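Local coordinates for RNA-binding protein HI_1333 (Haemophilus influenzae, PDB 1JO0), which probably binds RNA, as expected of a small bacterial protein built from a single CRM (CRS1-YhbY) domain, at residues T1-A15 against V83-R97. Numbering follows the deposited sequence. Where two conformers were deposited one is given.
Sequences TTLSTKQKQFLKGLA and VLYRPSEEAKIQLPR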
loop_
_atom_site.group_PDB
_atom_site.type_symbol
_atom_site.label_atom_id
_atom_site.label_comp_id
_atom_site.label_asym_id
_atom_site.label_seq_id
_atom_site.Cartn_x
_atom_site.Cartn_y
_atom_site.Cartn_z
ATOM N N THR A 1 10.515 3.251 -3.873
ATOM C CA THR A 1 9.946 2.897 -5.183
ATOM C C THR A 1 9.394 4.149 -5.854
ATOM O O THR A 1 8.520 4.773 -5.274
ATOM C CB THR A 1 8.820 1.887 -5.036
ATOM O OG1 THR A 1 9.311 0.718 -4.339
ATOM C CG2 THR A 1 8.298 1.425 -6.382
ATOM N N THR A 2 9.912 4.511 -7.016
ATOM C CA THR A 2 9.513 5.735 -7.690
ATOM C C THR A 2 8.794 5.333 -8.965
ATOM O O THR A 2 9.385 4.669 -9.812
ATOM C CB THR A 2 10.726 6.633 -7.961
ATOM O OG1 THR A 2 11.294 7.013 -6.689
ATOM C CG2 THR A 2 10.261 7.852 -8.723
ATOM N N LEU A 3 7.526 5.731 -9.049
ATOM C CA LEU A 3 6.650 5.414 -10.153
ATOM C C LEU A 3 6.410 6.651 -11.018
ATOM O O LEU A 3 6.224 7.760 -10.515
ATOM C CB LEU A 3 5.326 4.938 -9.632
ATOM C CG LEU A 3 5.330 3.655 -8.818
ATOM C CD1 LEU A 3 3.974 3.331 -8.262
ATOM C CD2 LEU A 3 5.817 2.476 -9.687
ATOM N N SER A 4 6.387 6.458 -12.323
ATOM C CA SER A 4 5.999 7.525 -13.220
ATOM C C SER A 4 4.498 7.814 -13.025
ATOM O O SER A 4 3.784 6.976 -12.479
ATOM C CB SER A 4 6.202 7.145 -14.690
ATOM O OG SER A 4 5.254 6.173 -15.113
ATOM N N THR A 5 4.052 8.938 -13.526
ATOM C CA THR A 5 2.626 9.255 -13.500
ATOM C C THR A 5 1.761 8.196 -14.151
ATOM O O THR A 5 0.742 7.754 -13.625
ATOM C CB THR A 5 2.447 10.605 -14.244
ATOM O OG1 THR A 5 3.300 11.564 -13.618
ATOM C CG2 THR A 5 0.987 10.970 -14.113
ATOM N N LYS A 6 2.172 7.686 -15.297
ATOM C CA LYS A 6 1.440 6.668 -16.040
ATOM C C LYS A 6 1.466 5.337 -15.296
ATOM O O LYS A 6 0.426 4.654 -15.303
ATOM C CB LYS A 6 2.045 6.455 -17.423
ATOM C CG LYS A 6 1.671 7.587 -18.373
ATOM C CD LYS A 6 2.573 7.539 -19.614
ATOM C CE LYS A 6 1.971 8.438 -20.684
ATOM N NZ LYS A 6 2.866 8.426 -21.869
ATOM N N GLN A 7 2.575 4.966 -14.685
ATOM C CA GLN A 7 2.614 3.727 -13.899
ATOM C C GLN A 7 1.696 3.756 -12.695
ATOM O O GLN A 7 0.986 2.819 -12.368
ATOM C CB GLN A 7 4.063 3.480 -13.446
ATOM C CG GLN A 7 4.923 3.014 -14.602
ATOM C CD GLN A 7 6.394 3.005 -14.262
ATOM O OE1 GLN A 7 6.841 3.708 -13.350
ATOM N NE2 GLN A 7 7.178 2.221 -14.977
ATOM N N LYS A 8 1.733 4.909 -12.027
ATOM C CA LYS A 8 0.869 5.079 -10.866
ATOM C C LYS A 8 -0.595 4.970 -11.257
ATOM O O LYS A 8 -1.410 4.327 -10.587
ATOM C CB LYS A 8 1.242 6.433 -10.242
ATOM C CG LYS A 8 0.760 6.695 -8.885
ATOM C CD LYS A 8 1.410 7.889 -8.183
ATOM C CE LYS A 8 0.864 8.186 -6.820
ATOM N NZ LYS A 8 0.806 9.571 -6.292
ATOM N N GLN A 9 -0.958 5.595 -12.390
ATOM C CA GLN A 9 -2.343 5.545 -12.817
ATOM C C GLN A 9 -2.737 4.140 -13.217
ATOM O O GLN A 9 -3.839 3.682 -12.926
ATOM C CB GLN A 9 -2.545 6.480 -14.003
ATOM C CG GLN A 9 -3.887 6.354 -14.701
ATOM C CD GLN A 9 -4.958 6.639 -13.661
ATOM O OE1 GLN A 9 -4.823 7.598 -12.874
ATOM N NE2 GLN A 9 -5.955 5.772 -13.622
ATOM N N PHE A 10 -1.852 3.406 -13.900
ATOM C CA PHE A 10 -2.121 2.027 -14.240
ATOM C C PHE A 10 -2.476 1.242 -12.975
ATOM O O PHE A 10 -3.432 0.462 -12.941
ATOM C CB PHE A 10 -0.899 1.374 -14.933
ATOM C CG PHE A 10 -1.074 -0.124 -15.088
ATOM C CD1 PHE A 10 -1.867 -0.675 -16.068
ATOM C CD2 PHE A 10 -0.384 -0.961 -14.198
ATOM C CE1 PHE A 10 -1.987 -2.063 -16.162
ATOM C CE2 PHE A 10 -0.528 -2.329 -14.302
ATOM C CZ PHE A 10 -1.315 -2.881 -15.286
ATOM N N LEU A 11 -1.666 1.378 -11.924
ATOM C CA LEU A 11 -1.891 0.628 -10.703
ATOM C C LEU A 11 -3.136 1.082 -9.953
ATOM O O LEU A 11 -3.816 0.254 -9.377
ATOM C CB LEU A 11 -0.646 0.769 -9.821
ATOM C CG LEU A 11 0.634 0.133 -10.381
ATOM C CD1 LEU A 11 1.817 0.553 -9.555
ATOM C CD2 LEU A 11 0.496 -1.393 -10.443
ATOM N N LYS A 12 -3.433 2.371 -9.994
ATOM C CA LYS A 12 -4.653 2.889 -9.400
ATOM C C LYS A 12 -5.845 2.215 -10.065
ATOM O O LYS A 12 -6.776 1.765 -9.433
ATOM C CB LYS A 12 -4.680 4.405 -9.633
ATOM C CG LYS A 12 -5.961 5.043 -9.152
ATOM C CD LYS A 12 -5.941 6.551 -9.267
ATOM C CE LYS A 12 -7.336 7.165 -9.093
ATOM N NZ LYS A 12 -7.292 8.662 -9.111
ATOM N N GLY A 13 -5.818 2.113 -11.390
ATOM C CA GLY A 13 -6.932 1.495 -12.092
ATOM C C GLY A 13 -7.097 0.024 -11.764
ATOM O O GLY A 13 -8.213 -0.503 -11.630
ATOM N N LEU A 14 -5.980 -0.688 -11.643
ATOM C CA LEU A 14 -6.012 -2.101 -11.293
ATOM C C LEU A 14 -6.504 -2.315 -9.872
ATOM O O LEU A 14 -7.289 -3.233 -9.638
ATOM C CB LEU A 14 -4.617 -2.673 -11.512
ATOM C CG LEU A 14 -4.437 -4.152 -11.255
ATOM C CD1 LEU A 14 -5.419 -4.918 -12.117
ATOM C CD2 LEU A 14 -3.004 -4.576 -11.576
ATOM N N ALA A 15 -6.096 -1.456 -8.952
ATOM C CA ALA A 15 -6.460 -1.596 -7.547
ATOM C C ALA A 15 -7.955 -1.417 -7.317
ATOM O O ALA A 15 -8.480 -1.875 -6.307
ATOM C CB ALA A 15 -5.682 -0.633 -6.651
ATOM N N VAL A 83 -3.355 2.572 -1.081
ATOM C CA VAL A 83 -2.928 1.665 -2.131
ATOM C C VAL A 83 -1.411 1.817 -2.279
ATOM O O VAL A 83 -0.916 2.955 -2.433
ATOM C CB VAL A 83 -3.623 1.992 -3.454
ATOM C CG1 VAL A 83 -3.185 0.964 -4.501
ATOM C CG2 VAL A 83 -5.162 2.026 -3.329
ATOM N N LEU A 84 -0.694 0.718 -2.195
ATOM C CA LEU A 84 0.764 0.699 -2.155
ATOM C C LEU A 84 1.312 -0.279 -3.194
ATOM O O LEU A 84 0.627 -1.274 -3.494
ATOM C CB LEU A 84 1.269 0.302 -0.791
ATOM C CG LEU A 84 0.856 1.146 0.397
ATOM C CD1 LEU A 84 1.045 0.389 1.695
ATOM C CD2 LEU A 84 1.676 2.406 0.398
ATOM N N TYR A 85 2.515 -0.044 -3.665
ATOM C CA TYR A 85 3.140 -0.942 -4.629
ATOM C C TYR A 85 4.622 -1.090 -4.378
ATOM O O TYR A 85 5.311 -0.083 -4.189
ATOM C CB TYR A 85 2.910 -0.466 -6.062
ATOM C CG TYR A 85 3.663 -1.240 -7.114
ATOM C CD1 TYR A 85 3.174 -2.447 -7.625
ATOM C CD2 TYR A 85 4.871 -0.790 -7.641
ATOM C CE1 TYR A 85 3.887 -3.141 -8.597
ATOM C CE2 TYR A 85 5.564 -1.477 -8.605
ATOM C CZ TYR A 85 5.075 -2.653 -9.087
ATOM O OH TYR A 85 5.757 -3.339 -10.055
ATOM N N ARG A 86 5.118 -2.329 -4.422
ATOM C CA ARG A 86 6.561 -2.528 -4.434
ATOM C C ARG A 86 6.888 -3.671 -5.412
ATOM O O ARG A 86 6.217 -4.709 -5.295
ATOM C CB ARG A 86 7.081 -2.886 -3.061
ATOM C CG ARG A 86 8.590 -2.876 -2.932
ATOM C CD ARG A 86 9.021 -3.168 -1.518
ATOM N NE ARG A 86 8.769 -4.528 -1.092
ATOM C CZ ARG A 86 8.757 -4.956 0.162
ATOM N NH1 ARG A 86 8.948 -4.124 1.187
ATOM N NH2 ARG A 86 8.527 -6.252 0.370
ATOM N N PRO A 87 7.832 -3.501 -6.311
ATOM C CA PRO A 87 8.104 -4.569 -7.272
ATOM C C PRO A 87 8.780 -5.760 -6.606
ATOM O O PRO A 87 9.531 -5.609 -5.658
ATOM C CB PRO A 87 9.026 -3.881 -8.287
ATOM C CG PRO A 87 9.727 -2.828 -7.484
ATOM C CD PRO A 87 8.695 -2.333 -6.510
ATOM N N SER A 88 8.502 -6.934 -7.193
ATOM C CA SER A 88 9.018 -8.233 -6.806
ATOM C C SER A 88 10.154 -8.636 -7.726
ATOM O O SER A 88 10.183 -8.248 -8.880
ATOM C CB SER A 88 7.896 -9.319 -6.925
ATOM O OG SER A 88 8.350 -10.582 -6.616
ATOM N N GLU A 89 11.035 -9.474 -7.251
ATOM C CA GLU A 89 12.043 -10.122 -8.061
ATOM C C GLU A 89 11.420 -11.085 -9.044
ATOM O O GLU A 89 12.097 -11.371 -10.038
ATOM C CB GLU A 89 13.090 -10.880 -7.208
ATOM C CG GLU A 89 13.723 -9.929 -6.217
ATOM C CD GLU A 89 14.952 -10.450 -5.523
ATOM O OE1 GLU A 89 15.806 -9.629 -5.111
ATOM O OE2 GLU A 89 15.011 -11.697 -5.417
ATOM N N GLU A 90 10.202 -11.521 -8.794
ATOM C CA GLU A 90 9.533 -12.331 -9.812
ATOM C C GLU A 90 8.224 -11.570 -10.070
ATOM O O GLU A 90 7.227 -11.822 -9.417
ATOM C CB GLU A 90 9.273 -13.804 -9.480
ATOM C CG GLU A 90 8.934 -14.652 -10.695
ATOM C CD GLU A 90 8.831 -16.141 -10.511
ATOM O OE1 GLU A 90 8.078 -16.603 -9.613
ATOM O OE2 GLU A 90 9.484 -16.923 -11.262
ATOM N N ALA A 91 8.250 -10.606 -10.952
ATOM C CA ALA A 91 7.098 -9.776 -11.257
ATOM C C ALA A 91 5.860 -10.618 -11.506
ATOM O O ALA A 91 5.840 -11.507 -12.332
ATOM C CB ALA A 91 7.267 -8.872 -12.459
ATOM N N LYS A 92 4.816 -10.319 -10.764
ATOM C CA LYS A 92 3.496 -10.926 -10.910
ATOM C C LYS A 92 2.648 -10.032 -11.815
ATOM O O LYS A 92 1.905 -10.541 -12.660
ATOM C CB LYS A 92 2.818 -11.201 -9.565
ATOM C CG LYS A 92 3.509 -12.231 -8.678
ATOM C CD LYS A 92 4.336 -11.489 -7.642
ATOM C CE LYS A 92 4.909 -12.350 -6.560
ATOM N NZ LYS A 92 4.022 -13.288 -5.842
ATOM N N ILE A 93 2.743 -8.728 -11.646
ATOM C CA ILE A 93 1.958 -7.765 -12.393
ATOM C C ILE A 93 2.856 -7.112 -13.435
ATOM O O ILE A 93 3.943 -6.642 -13.140
ATOM C CB ILE A 93 1.355 -6.710 -11.445
ATOM C CG1 ILE A 93 0.359 -7.317 -10.458
ATOM C CG2 ILE A 93 0.753 -5.556 -12.234
ATOM C CD1 ILE A 93 -0.046 -6.368 -9.349
ATOM N N GLN A 94 2.369 -7.067 -14.671
ATOM C CA GLN A 94 3.054 -6.387 -15.786
ATOM C C GLN A 94 2.850 -4.894 -15.670
ATOM O O GLN A 94 1.730 -4.465 -15.882
ATOM C CB GLN A 94 2.503 -6.867 -17.129
ATOM C CG GLN A 94 2.805 -8.364 -17.340
ATOM C CD GLN A 94 2.346 -8.786 -18.720
ATOM O OE1 GLN A 94 2.468 -8.032 -19.698
ATOM N NE2 GLN A 94 1.809 -9.976 -18.813
ATOM N N LEU A 95 3.919 -4.178 -15.333
ATOM C CA LEU A 95 3.804 -2.734 -15.209
ATOM C C LEU A 95 4.193 -2.099 -16.517
ATOM O O LEU A 95 5.181 -2.490 -17.138
ATOM C CB LEU A 95 4.697 -2.252 -14.073
ATOM C CG LEU A 95 4.638 -0.870 -13.510
ATOM C CD1 LEU A 95 3.385 -0.665 -12.683
ATOM C CD2 LEU A 95 5.871 -0.637 -12.633
ATOM N N PRO A 96 3.456 -1.085 -16.948
ATOM C CA PRO A 96 3.806 -0.399 -18.185
ATOM C C PRO A 96 5.186 0.240 -18.104
ATOM O O PRO A 96 5.623 0.628 -17.020
ATOM C CB PRO A 96 2.823 0.778 -18.282
ATOM C CG PRO A 96 1.785 0.490 -17.261
ATOM C CD PRO A 96 2.296 -0.509 -16.279
ATOM N N ARG A 97 5.769 0.325 -19.283
ATOM C CA ARG A 97 6.967 1.085 -19.536
ATOM C C ARG A 97 6.755 2.573 -19.260
ATOM O O ARG A 97 7.363 3.167 -18.383
ATOM C CB ARG A 97 7.389 0.873 -21.008
ATOM C CG ARG A 97 8.890 0.745 -21.173
ATOM C CD ARG A 97 9.372 0.603 -22.591
ATOM N NE ARG A 97 8.619 1.246 -23.643
ATOM C CZ ARG A 97 8.881 2.367 -24.296
ATOM N NH1 ARG A 97 9.956 3.103 -24.050
ATOM N NH2 ARG A 97 8.037 2.786 -25.241
#
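Leu11, reaching out from helix 5-15, is the bump that fits between the last strand and the C-terminal tail. Its CD1 sits over one face of the Tyr85 ring, a CH-pi contact 3.9 Å from the ring centroid, while Leu95 CD1 packs 3.7 Å from Leu11 CG. Further along the Tyr85 ring, Leu3 comes in across it with CD2, 4.0 Å from CD2 of the tyrosine. In the preceding residue, Phe10, CG anti to the backbone N (chi1 170°) swings the ring out to the tail, where Pro96 CD lies over one face, 3.4 Å above its plane. Ile93 CG2 lies at the edge of the same ring, near its plane. Farther along the helix, Ala15 CB packs on Val83 CG1, joining the helix to strand 81-85.

Gln7 does two jobs: OE1 accepts from Ser4 N in the capping box, and NE2 donates to Pro96 O at 3.0 Å, nearly straight and in the amide plane. Both ends are held, which favours this orientation of the amide. The chemistry is thus mostly greasy packing that seats the tail on the N-terminal helix, with one directional bond that probably sets the tail's register on the helix.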